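Local structure of beta subunit of photoactivated adenylyl cyclase (Beggiatoa sp. PS, 5MBC) at the interface of chains A and B. The protein makes cyclic AMP from ATP under the control of light, probably sensing blue light through a flavin-binding BLUF domain joined to a class III cyclase domain. Sequence-based numbering; all coordinates share one arbitrary frame. Chains: chain A/B, Beta subunit of photoactivated adenylyl cyclase.

Contact 1: the interface of chains A and B. Residues chain A 115-116, 119; chain B 11, 51, 80, 116, 119-120.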
# COMPACT_ATOMS: atom_id res chain seq x y z
N LEU A 115 -9.40 18.48 -15.00
CA LEU A 115 -8.63 17.24 -14.91
C LEU A 115 -7.45 17.39 -13.96
O LEU A 115 -7.18 16.50 -13.15
CB LEU A 115 -8.14 16.82 -16.30
CG LEU A 115 -9.21 16.36 -17.29
CD1 LEU A 115 -8.59 16.22 -18.67
CD2 LEU A 115 -9.82 15.04 -16.85
N LEU A 116 -6.73 18.51 -14.05
CA LEU A 116 -5.58 18.73 -13.18
C LEU A 116 -6.00 18.73 -11.72
O LEU A 116 -5.28 18.20 -10.86
CB LEU A 116 -4.89 20.05 -13.54
CG LEU A 116 -3.65 20.40 -12.72
CD1 LEU A 116 -2.54 19.39 -12.97
CD2 LEU A 116 -3.18 21.81 -13.03
N ILE A 119 -7.10 14.85 -10.83
CA ILE A 119 -6.01 13.88 -10.76
C ILE A 119 -5.05 14.23 -9.63
O ILE A 119 -4.48 13.33 -8.99
CB ILE A 119 -5.29 13.81 -12.12
CG1 ILE A 119 -6.27 13.39 -13.21
CG2 ILE A 119 -4.11 12.84 -12.06
CD1 ILE A 119 -5.65 13.26 -14.58
N ILE B 11 -9.31 7.90 -16.39
CA ILE B 11 -8.11 7.88 -17.22
C ILE B 11 -7.87 6.45 -17.67
O ILE B 11 -8.25 5.49 -16.98
CB ILE B 11 -6.87 8.44 -16.49
CG1 ILE B 11 -6.61 7.66 -15.21
CG2 ILE B 11 -7.06 9.92 -16.19
CD1 ILE B 11 -5.35 8.08 -14.48
N PHE B 51 -8.14 10.81 -21.32
CA PHE B 51 -8.85 11.51 -20.25
C PHE B 51 -10.26 11.78 -20.75
O PHE B 51 -10.43 12.39 -21.81
CB PHE B 51 -8.18 12.83 -19.87
CG PHE B 51 -6.71 12.72 -19.54
CD1 PHE B 51 -5.77 12.60 -20.55
CD2 PHE B 51 -6.27 12.77 -18.23
CE1 PHE B 51 -4.42 12.50 -20.26
CE2 PHE B 51 -4.92 12.68 -17.94
CZ PHE B 51 -4.00 12.55 -18.95
N LEU B 80 -11.66 7.89 -11.75
CA LEU B 80 -11.06 8.64 -10.65
C LEU B 80 -12.10 9.24 -9.72
O LEU B 80 -11.87 9.31 -8.50
CB LEU B 80 -10.16 9.74 -11.20
CG LEU B 80 -9.05 9.33 -12.16
CD1 LEU B 80 -8.58 10.54 -12.95
CD2 LEU B 80 -7.89 8.71 -11.41
N LEU B 116 -0.14 18.45 -16.01
CA LEU B 116 -1.13 17.38 -16.15
C LEU B 116 -0.46 16.06 -16.51
O LEU B 116 -0.83 15.01 -15.97
CB LEU B 116 -2.18 17.75 -17.20
CG LEU B 116 -3.24 16.69 -17.47
CD1 LEU B 116 -4.08 16.43 -16.22
CD2 LEU B 116 -4.13 17.10 -18.64
N ILE B 119 1.67 14.83 -13.26
CA ILE B 119 0.89 14.32 -12.14
C ILE B 119 0.15 13.04 -12.53
O ILE B 119 -0.01 12.13 -11.72
CB ILE B 119 -0.08 15.40 -11.62
CG1 ILE B 119 -0.75 14.95 -10.32
CG2 ILE B 119 -1.14 15.74 -12.66
CD1 ILE B 119 0.16 14.96 -9.12
N THR B 120 -0.30 12.95 -13.78
CA THR B 120 -1.01 11.75 -14.22
C THR B 120 -0.06 10.56 -14.32
O THR B 120 -0.39 9.46 -13.88
CB THR B 120 -1.71 11.99 -15.55
OG1 THR B 120 -2.48 13.20 -15.47
CG2 THR B 120 -2.65 10.84 -15.87

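Contact 2: the interface of chains A and B. Residues chain A 199-202; chain B 200, 266-270.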
# COMPACT_ATOMS: atom_id res chain seq x y z
N THR A 199 6.05 0.35 6.76
CA THR A 199 5.94 -0.48 5.57
C THR A 199 4.48 -0.75 5.20
O THR A 199 4.07 -0.49 4.07
CB THR A 199 6.68 -1.80 5.78
OG1 THR A 199 7.94 -1.54 6.41
CG2 THR A 199 6.93 -2.48 4.45
N LYS A 200 3.69 -1.25 6.15
CA LYS A 200 2.30 -1.58 5.91
C LYS A 200 1.63 -1.87 7.25
O LYS A 200 2.30 -2.05 8.27
CB LYS A 200 2.16 -2.78 4.97
CG LYS A 200 2.74 -4.07 5.53
CD LYS A 200 2.91 -5.12 4.45
CE LYS A 200 3.95 -4.69 3.43
NZ LYS A 200 4.15 -5.71 2.35
N PHE A 201 0.30 -1.90 7.23
CA PHE A 201 -0.49 -2.37 8.35
C PHE A 201 -1.02 -3.76 8.02
O PHE A 201 -1.57 -3.97 6.94
CB PHE A 201 -1.65 -1.42 8.65
CG PHE A 201 -1.24 -0.00 8.93
CD1 PHE A 201 -0.04 0.27 9.57
CD2 PHE A 201 -2.05 1.05 8.56
CE1 PHE A 201 0.34 1.58 9.83
CE2 PHE A 201 -1.68 2.36 8.81
CZ PHE A 201 -0.48 2.62 9.45
N ILE A 202 -0.84 -4.70 8.95
CA ILE A 202 -1.26 -6.08 8.76
C ILE A 202 -2.20 -6.41 9.92
O ILE A 202 -1.75 -6.74 11.02
CB ILE A 202 -0.07 -7.05 8.72
CG1 ILE A 202 0.90 -6.63 7.62
CG2 ILE A 202 -0.56 -8.47 8.50
CD1 ILE A 202 2.29 -7.19 7.79
N LYS B 200 -2.46 -8.77 0.53
CA LYS B 200 -1.14 -8.16 0.54
C LYS B 200 -0.09 -9.26 0.57
O LYS B 200 -0.39 -10.43 0.80
CB LYS B 200 -0.96 -7.21 1.73
CG LYS B 200 -1.12 -7.89 3.08
CD LYS B 200 -1.32 -6.86 4.18
CE LYS B 200 -2.55 -6.02 3.91
NZ LYS B 200 -2.79 -5.01 4.99
N LYS B 266 -0.37 8.03 7.07
CA LYS B 266 -0.24 6.72 6.42
C LYS B 266 -1.57 6.00 6.49
O LYS B 266 -2.14 5.86 7.57
CB LYS B 266 0.86 5.88 7.09
CG LYS B 266 1.01 4.48 6.51
CD LYS B 266 1.82 4.50 5.22
CE LYS B 266 1.97 3.10 4.63
NZ LYS B 266 0.71 2.63 3.98
N MET B 267 -2.05 5.53 5.34
CA MET B 267 -3.27 4.74 5.25
C MET B 267 -2.94 3.36 4.69
O MET B 267 -1.90 3.15 4.06
CB MET B 267 -4.32 5.43 4.36
CG MET B 267 -4.88 6.72 4.93
SD MET B 267 -5.92 6.45 6.38
CE MET B 267 -7.19 5.39 5.70
N ASP B 268 -3.85 2.42 4.93
CA ASP B 268 -3.72 1.07 4.39
C ASP B 268 -5.08 0.39 4.46
O ASP B 268 -5.96 0.79 5.22
CB ASP B 268 -2.67 0.26 5.16
CG ASP B 268 -1.98 -0.77 4.29
OD1 ASP B 268 -2.54 -1.14 3.23
OD2 ASP B 268 -0.88 -1.22 4.66
N HIS B 269 -5.24 -0.64 3.63
CA HIS B 269 -6.40 -1.51 3.68
C HIS B 269 -6.03 -2.76 4.46
O HIS B 269 -5.04 -3.42 4.14
CB HIS B 269 -6.88 -1.88 2.27
CG HIS B 269 -8.09 -2.75 2.27
ND1 HIS B 269 -8.03 -4.12 2.14
CD2 HIS B 269 -9.41 -2.45 2.39
CE1 HIS B 269 -9.25 -4.63 2.18
NE2 HIS B 269 -10.10 -3.63 2.34
N THR B 270 -6.82 -3.08 5.48
CA THR B 270 -6.49 -4.19 6.37
C THR B 270 -7.74 -4.99 6.69
O THR B 270 -8.87 -4.56 6.45
CB THR B 270 -5.83 -3.69 7.66
OG1 THR B 270 -5.09 -4.75 8.26
CG2 THR B 270 -6.88 -3.19 8.64
O HOH W 1 1.38 0.19 2.99

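Contact 1: the interface of chains A and B
The hydroxyl OG1 of B:Thr120 gives a short hydrogen bond of 2.5 Å to the backbone O of B:Leu116, one turn earlier in helix 110-128. Methyl CD1 of A:Ile119 lies against the same hydroxyl, with 3.3 Å between CD1 and OG1. The bond helps to fix the rotation of the threonine: OG1 sits opposite the carbonyl carbon (chi1 -50°) and turns toward the partner chain. A:Ile119 is the main knob of this patch, with 86 Å² hidden. It projects from helix 110-129 of chain A and enters a pocket formed by the matching helix and the BLUF sheet of chain B. B:Leu116 is the helix wall, its CD1 3.9 Å from A:Ile119 CD1. That methyl also meets the edge of the B:Phe51 ring in the ring plane, 3.5 Å from CE2. B:Thr120 OG1 lies at that edge too. The methyl CD1 of B:Leu80 meets CG1 of A:Ile119 at 3.7 Å, and CG2 of B:Ile11 adds a looser contact with CD1. B:Ile11, B:Phe51 and B:Leu80 come from strands 5-14, 49-55 and 77-84, so the helix touches the other subunit's light sensor. A:Leu115 lies at the base of B:Phe51, its CD1 3.6 Å from CB of B:Phe51. In A:Leu116, chi1 of -179° puts CG anti to the backbone N, and with chi2 at 65° its CD1 branch points at chain B. There it meets methyl CG2 of B:Ile119 at 3.9 Å.

Contact 2: the interface of chains A and B
A:Phe201 and B:Asp268 meet where strand 197-202 of one class III cyclase domain faces strand 267-272 of the other. The phenylalanine crosses the aspartate from CB outward. CB and CG of A:Phe201 each lie near CB of B:Asp268. CD2 comes closer to that CB, at 3.5 Å. Further out, CE2 is 3.7 Å from the backbone O of B:Lys266. At the tip, CZ meets CG of B:Lys266 at 3.8 Å, as the two side chains pass in opposite directions. The ring and carboxylate planes are turned 47° apart. The backbone of A:Phe201 is held at both polar atoms. Its N gives a nearly straight hydrogen bond of 2.9 Å to B:Asp268 OD2, arriving on the anti side and 25° out of the carboxylate plane. Its O accepts a short bond of 2.5 Å from the side-chain nitrogen NZ of B:Lys200. That NZ also bonds the backbone O of B:His269, so the lysine joins the two subunits. B:Lys200 and B:Thr270 occupy the positions that recognise adenine in this family, and here the lysine nitrogen is engaged by backbone carbonyls. B:His269 N bonds the other carboxylate oxygen, OD1 of B:Asp268. The B:Lys266 chain bends at chi2 and chi4, which brings NZ back to its neighbour's carbonyl, B:Met267 O, at 2.7 Å. Water 1 links this NZ with B:Asp268 OD2 and A:Thr199 O.

The centres of the C-alpha atoms of contact 1 and contact 2 are about 25 Å apart. They share no residue. Contact 1 involves the BLUF sheet and helices A:110-129 and B:110-128, and contact 2 the cyclase strands 197-202 and 267-272. Contact 1 is mainly an apolar packing patch, while contact 2 is more polar. Each has a twin with the chains exchanged, so the homodimer is joined at both its sensor and catalytic levels. In class III cyclases the active sites form between subunits. A light-driven shift at contact 1 could therefore affect subunit alignment at contact 2, although the structure alone does not show this.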